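Local coordinates for protein fuculose-1-phosphate aldolase (Glaciozyma antarctica, PDB 4XXF) that belongs to the class II aldolase and adducin family, assembles from four subunits and binds a zinc ion through a cluster of histidines, at residues I115-S120 against Q179-L184; K124-L129 against Q205-A210. All coordinates share one frame; numbering follows the deposited sequence.

Contact 1 holds the zinc site at the middle of the sheet, and contact 2 is a packing of helices on the same side of the chain's centre, with about 13 Å between the centres of the two. Each strand of contact 1 runs on into a helix of contact 2: 114-118 into 121-127, and 182-187 into 190-213. They also touch directly at Ser127. Its OG lies 3.1 Å from His181 N and its O 3.1 Å from Asn180 N, both probable hydrogen bonds. Ser127 OG is 9.8 Å from the zinc ion and is linked to it through the backbone N of the ligand His181. A second subunit touches both contacts.

Contact 1: I115-S120 against Q179-L184; sequences ICHSHS and QNHGLL. With ZN (zinc ion), chain B.
His117 and His119 meet His181 around a zinc ion in a buried, metal-bridged contact between two neighbouring antiparallel strands, 114-118 and 182-187, at the centre of the mixed sheet. All three imidazoles bind through NE2 at 2.1 Å. Three waters fill the other half of an octahedron, each lying opposite one histidine. The NE2 atoms of His117 and His181 come within 3.1 Å as fellow ligands of the metal, not as a hydrogen-bonded pair, and their ring planes stand at 81°. With CG anti to the backbone N (chi1 173°), His117 rises from the sheet, and its ND1 donates to Leu183 O at 2.7 Å. That donor sits above the carbonyl plane, and the bond fixes the ring's rotation about CB-CG while NE2 holds the metal. A three-histidine zinc site on a central sheet is familiar from class II aldolases of this AraD-like family, and here a second subunit helps to build it: His119 ND1 bonds to Asp139 of that subunit, whose carboxylate probably polarises the ring. His181 and Gly182 together form a classic beta bulge facing the end of strand 175-178. Leu184 CA lies 3.3 Å from Cys116 O in a CA-H...O contact. Farther along, Ile115 CG2 packs on Leu184 CD2 at 3.9 Å. Beyond the metal site, a bridging water donates to Ser118 O and Ser120 OG and accepts from Leu183 N at 2.9 Å, joining the diverging ends of the segments. Ser120 OG is also bonded to Glu201 on helix 190-213.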
loop_
_atom_site.group_PDB
_atom_site.type_symbol
_atom_site.label_atom_id
_atom_site.label_comp_id
_atom_site.label_asym_id
_atom_site.label_seq_id
_atom_site.Cartn_x
_atom_site.Cartn_y
_atom_site.Cartn_z
ATOM N N ILE A 115 -21.677 10.693 13.089
ATOM C CA ILE A 115 -20.829 11.595 12.314
ATOM C C ILE A 115 -19.412 11.055 12.331
ATOM O O ILE A 115 -18.928 10.629 13.377
ATOM C CB ILE A 115 -20.880 13.043 12.889
ATOM C CG1 ILE A 115 -22.321 13.572 12.924
ATOM C CG2 ILE A 115 -19.960 13.977 12.106
ATOM C CD1 ILE A 115 -22.453 14.920 13.581
ATOM N N CYS A 116 -18.759 11.071 11.164
ATOM C CA CYS A 116 -17.376 10.603 11.016
ATOM C C CYS A 116 -16.467 11.688 10.495
ATOM O O CYS A 116 -16.774 12.329 9.495
ATOM C CB CYS A 116 -17.278 9.424 10.042
ATOM S SG CYS A 116 -18.253 7.977 10.423
ATOM N N HIS A 117 -15.324 11.853 11.145
ATOM C CA HIS A 117 -14.301 12.753 10.664
ATOM C C HIS A 117 -12.919 12.192 10.973
ATOM O O HIS A 117 -12.659 11.728 12.075
ATOM C CB HIS A 117 -14.461 14.126 11.302
ATOM C CG HIS A 117 -13.344 15.064 10.991
ATOM N ND1 HIS A 117 -13.079 15.514 9.713
ATOM C CD2 HIS A 117 -12.409 15.628 11.789
ATOM C CE1 HIS A 117 -12.036 16.327 9.743
ATOM N NE2 HIS A 117 -11.601 16.404 10.992
ATOM N N SER A 118 -12.031 12.239 9.990
ATOM C CA SER A 118 -10.663 11.788 10.167
ATOM C C SER A 118 -9.832 12.455 9.100
ATOM O O SER A 118 -10.355 12.806 8.040
ATOM C CB SER A 118 -10.580 10.262 10.054
ATOM O OG SER A 118 -9.333 9.763 10.497
ATOM N N HIS A 119 -8.545 12.648 9.371
ATOM C CA HIS A 119 -7.667 13.331 8.426
ATOM C C HIS A 119 -7.025 12.324 7.485
ATOM O O HIS A 119 -5.819 12.115 7.493
ATOM C CB HIS A 119 -6.626 14.143 9.182
ATOM C CG HIS A 119 -7.216 15.274 9.966
ATOM N ND1 HIS A 119 -6.444 16.217 10.608
ATOM C CD2 HIS A 119 -8.506 15.611 10.209
ATOM C CE1 HIS A 119 -7.235 17.083 11.221
ATOM N NE2 HIS A 119 -8.488 16.745 10.985
ATOM N N SER A 120 -7.865 11.704 6.676
ATOM C CA SER A 120 -7.447 10.670 5.739
ATOM C C SER A 120 -6.674 11.280 4.585
ATOM O O SER A 120 -6.917 12.422 4.193
ATOM C CB SER A 120 -8.663 9.892 5.236
ATOM O OG SER A 120 -9.674 10.781 4.752
ATOM N N GLN A 179 -12.129 22.463 3.033
ATOM C CA GLN A 179 -10.908 22.890 2.364
ATOM C C GLN A 179 -9.731 22.956 3.341
ATOM O O GLN A 179 -9.869 23.446 4.475
ATOM C CB GLN A 179 -11.115 24.246 1.690
ATOM C CG GLN A 179 -9.963 24.687 0.821
ATOM C CD GLN A 179 -10.223 26.040 0.220
ATOM O OE1 GLN A 179 -11.181 26.220 -0.532
ATOM N NE2 GLN A 179 -9.385 27.003 0.555
ATOM N N ASN A 180 -8.593 22.425 2.893
ATOM C CA ASN A 180 -7.355 22.405 3.673
ATOM C C ASN A 180 -7.479 21.618 4.967
ATOM O O ASN A 180 -6.788 21.915 5.936
ATOM C CB ASN A 180 -6.883 23.821 4.020
ATOM C CG ASN A 180 -6.771 24.727 2.805
ATOM O OD1 ASN A 180 -7.472 25.744 2.716
ATOM N ND2 ASN A 180 -5.887 24.382 1.875
ATOM N N HIS A 181 -8.347 20.620 4.991
ATOM C CA HIS A 181 -8.650 19.945 6.242
ATOM C C HIS A 181 -8.911 18.472 5.971
ATOM O O HIS A 181 -8.109 17.613 6.366
ATOM C CB HIS A 181 -9.838 20.643 6.920
ATOM C CG HIS A 181 -10.166 20.127 8.285
ATOM N ND1 HIS A 181 -11.156 20.686 9.064
ATOM C CD2 HIS A 181 -9.641 19.113 9.016
ATOM C CE1 HIS A 181 -11.233 20.037 10.213
ATOM N NE2 HIS A 181 -10.318 19.081 10.211
ATOM N N GLY A 182 -10.001 18.178 5.271
ATOM C CA GLY A 182 -10.331 16.796 4.979
ATOM C C GLY A 182 -11.826 16.599 4.877
ATOM O O GLY A 182 -12.558 17.511 4.504
ATOM N N LEU A 183 -12.267 15.409 5.249
ATOM C CA LEU A 183 -13.638 14.971 5.011
ATOM C C LEU A 183 -14.439 14.822 6.288
ATOM O O LEU A 183 -13.908 14.432 7.325
ATOM C CB LEU A 183 -13.637 13.626 4.289
ATOM C CG LEU A 183 -12.758 13.507 3.046
ATOM C CD1 LEU A 183 -12.840 12.075 2.540
ATOM C CD2 LEU A 183 -13.211 14.475 1.989
ATOM N N LEU A 184 -15.737 15.076 6.192
ATOM C CA LEU A 184 -16.664 14.744 7.265
ATOM C C LEU A 184 -17.942 14.180 6.645
ATOM O O LEU A 184 -18.434 14.712 5.639
ATOM C CB LEU A 184 -16.955 15.980 8.123
ATOM C CG LEU A 184 -17.947 15.832 9.282
ATOM C CD1 LEU A 184 -17.616 16.810 10.385
ATOM C CD2 LEU A 184 -19.384 16.063 8.834
HETATM ZN ZN ZN B . -10.171 17.712 11.789
HETATM O O HOH W 1 -9.993 13.549 5.223
HETATM O O HOH W 2 -9.140 19.077 12.875
HETATM O O HOH W 3 -9.882 16.544 13.593
HETATM O O HOH W 4 -11.810 18.672 12.883
#

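Contact 2: K124-L129 against Q205-A210; sequences KAFSSL and QVQLLA
Leu208 of helix 190-213 pushes its forked end into a hollow lined by Ala125, Phe126 and Leu129, on segment 124-129, which includes part of the short helix 121-127. This is buried helix-helix packing within the alpha/beta fold, and it is apolar where the leucine enters. One branch, CD1, rests on Ala125 CB at 3.8 Å and lies beside Phe126 N. The other branch, CD2, reaches the edge of the Phe126 ring, 4.3 Å from CD1 of that ring, and stands 4.2 Å from Leu129 CD1. Phe126, with CG anti to the backbone N (chi1 -176°), is the answering bump: it projects toward helix 190-213 and meets the extended side chain of Gln207. The ring's outer corner lies against the Gln207 amide, CE1 3.3 Å from CD and CZ 3.4 Å from OE1, with the two planes 48° apart. That amide is tethered at both ends, OE1 to Ala134 N and NE2 to Asp211, so its polar atoms are satisfied while its flat group bears on the phenyl. Behind the hollow, Ala125 O receives two bonds from one residue, from Ser128 N and from Ser128 OG at 2.7 Å.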
loop_
_atom_site.group_PDB
_atom_site.type_symbol
_atom_site.label_atom_id
_atom_site.label_comp_id
_atom_site.label_asym_id
_atom_site.label_seq_id
_atom_site.Cartn_x
_atom_site.Cartn_y
_atom_site.Cartn_z
ATOM N N LYS A 124 -7.746 14.639 2.481
ATOM C CA LYS A 124 -6.930 15.773 2.855
ATOM C C LYS A 124 -6.246 16.394 1.628
ATOM O O LYS A 124 -6.331 17.608 1.399
ATOM C CB LYS A 124 -5.910 15.327 3.909
ATOM C CG LYS A 124 -4.903 16.363 4.280
ATOM C CD LYS A 124 -4.183 16.028 5.588
ATOM C CE LYS A 124 -3.633 14.624 5.612
ATOM N NZ LYS A 124 -2.840 14.426 6.863
ATOM N N ALA A 125 -5.589 15.574 0.816
ATOM C CA ALA A 125 -4.915 16.082 -0.371
ATOM C C ALA A 125 -5.901 16.722 -1.338
ATOM O O ALA A 125 -5.657 17.801 -1.876
ATOM C CB ALA A 125 -4.135 14.967 -1.072
ATOM N N PHE A 126 -7.031 16.065 -1.569
ATOM C CA PHE A 126 -7.999 16.645 -2.487
ATOM C C PHE A 126 -8.580 17.954 -1.949
ATOM O O PHE A 126 -8.808 18.903 -2.700
ATOM C CB PHE A 126 -9.122 15.654 -2.809
ATOM C CG PHE A 126 -10.084 16.192 -3.823
ATOM C CD1 PHE A 126 -9.664 16.381 -5.131
ATOM C CD2 PHE A 126 -11.365 16.597 -3.465
ATOM C CE1 PHE A 126 -10.512 16.919 -6.079
ATOM C CE2 PHE A 126 -12.234 17.131 -4.414
ATOM C CZ PHE A 126 -11.799 17.303 -5.719
ATOM N N SER A 127 -8.808 18.001 -0.639
ATOM C CA SER A 127 -9.377 19.210 -0.035
ATOM C C SER A 127 -8.451 20.414 -0.160
ATOM O O SER A 127 -8.911 21.549 -0.054
ATOM C CB SER A 127 -9.713 18.983 1.442
ATOM O OG SER A 127 -8.555 19.095 2.270
ATOM N N SER A 128 -7.153 20.191 -0.369
ATOM C CA SER A 128 -6.228 21.310 -0.501
ATOM C C SER A 128 -6.370 22.017 -1.855
ATOM O O SER A 128 -5.784 23.074 -2.066
ATOM C CB SER A 128 -4.777 20.846 -0.296
ATOM O OG SER A 128 -4.280 20.100 -1.399
ATOM N N LEU A 129 -7.150 21.441 -2.765
ATOM C CA LEU A 129 -7.363 22.034 -4.087
ATOM C C LEU A 129 -8.580 22.958 -4.140
ATOM O O LEU A 129 -8.745 23.700 -5.096
ATOM C CB LEU A 129 -7.520 20.922 -5.136
ATOM C CG LEU A 129 -6.358 19.942 -5.277
ATOM C CD1 LEU A 129 -6.760 18.841 -6.251
ATOM C CD2 LEU A 129 -5.092 20.640 -5.740
ATOM N N GLN A 205 -9.343 9.772 -3.886
ATOM C CA GLN A 205 -8.186 9.059 -4.401
ATOM C C GLN A 205 -8.249 8.921 -5.916
ATOM O O GLN A 205 -7.263 9.166 -6.622
ATOM C CB GLN A 205 -8.093 7.682 -3.749
ATOM C CG GLN A 205 -6.853 6.884 -4.157
ATOM C CD GLN A 205 -6.877 5.481 -3.606
ATOM O OE1 GLN A 205 -7.856 5.061 -2.978
ATOM N NE2 GLN A 205 -5.787 4.746 -3.816
ATOM N N VAL A 206 -9.419 8.529 -6.407
ATOM C CA VAL A 206 -9.656 8.353 -7.832
ATOM C C VAL A 206 -9.475 9.674 -8.586
ATOM O O VAL A 206 -8.827 9.710 -9.636
ATOM C CB VAL A 206 -11.069 7.773 -8.073
ATOM C CG1 VAL A 206 -11.493 7.950 -9.511
ATOM C CG2 VAL A 206 -11.106 6.297 -7.661
ATOM N N GLN A 207 -10.020 10.762 -8.058
ATOM C CA GLN A 207 -9.891 12.041 -8.743
ATOM C C GLN A 207 -8.433 12.507 -8.781
ATOM O O GLN A 207 -7.991 13.035 -9.800
ATOM C CB GLN A 207 -10.769 13.124 -8.100
ATOM C CG GLN A 207 -10.620 14.477 -8.831
ATOM C CD GLN A 207 -11.809 15.404 -8.714
ATOM O OE1 GLN A 207 -12.835 15.082 -8.097
ATOM N NE2 GLN A 207 -11.667 16.579 -9.302
ATOM N N LEU A 208 -7.690 12.320 -7.688
ATOM C CA LEU A 208 -6.269 12.699 -7.674
ATOM C C LEU A 208 -5.484 11.904 -8.727
ATOM O O LEU A 208 -4.633 12.452 -9.430
ATOM C CB LEU A 208 -5.663 12.498 -6.279
ATOM C CG LEU A 208 -6.196 13.458 -5.213
ATOM C CD1 LEU A 208 -5.901 12.934 -3.814
ATOM C CD2 LEU A 208 -5.629 14.865 -5.410
ATOM N N LEU A 209 -5.779 10.611 -8.845
ATOM C CA LEU A 209 -5.138 9.752 -9.856
ATOM C C LEU A 209 -5.461 10.204 -11.275
ATOM O O LEU A 209 -4.584 10.375 -12.117
ATOM C CB LEU A 209 -5.586 8.301 -9.694
ATOM C CG LEU A 209 -4.969 7.515 -8.535
ATOM C CD1 LEU A 209 -5.810 6.285 -8.221
ATOM C CD2 LEU A 209 -3.533 7.108 -8.879
ATOM N N ALA A 210 -6.746 10.399 -11.543
ATOM C CA ALA A 210 -7.198 10.709 -12.886
ATOM C C ALA A 210 -6.796 12.122 -13.307
ATOM O O ALA A 210 -6.346 12.326 -14.439
ATOM C CB ALA A 210 -8.716 10.524 -12.985
#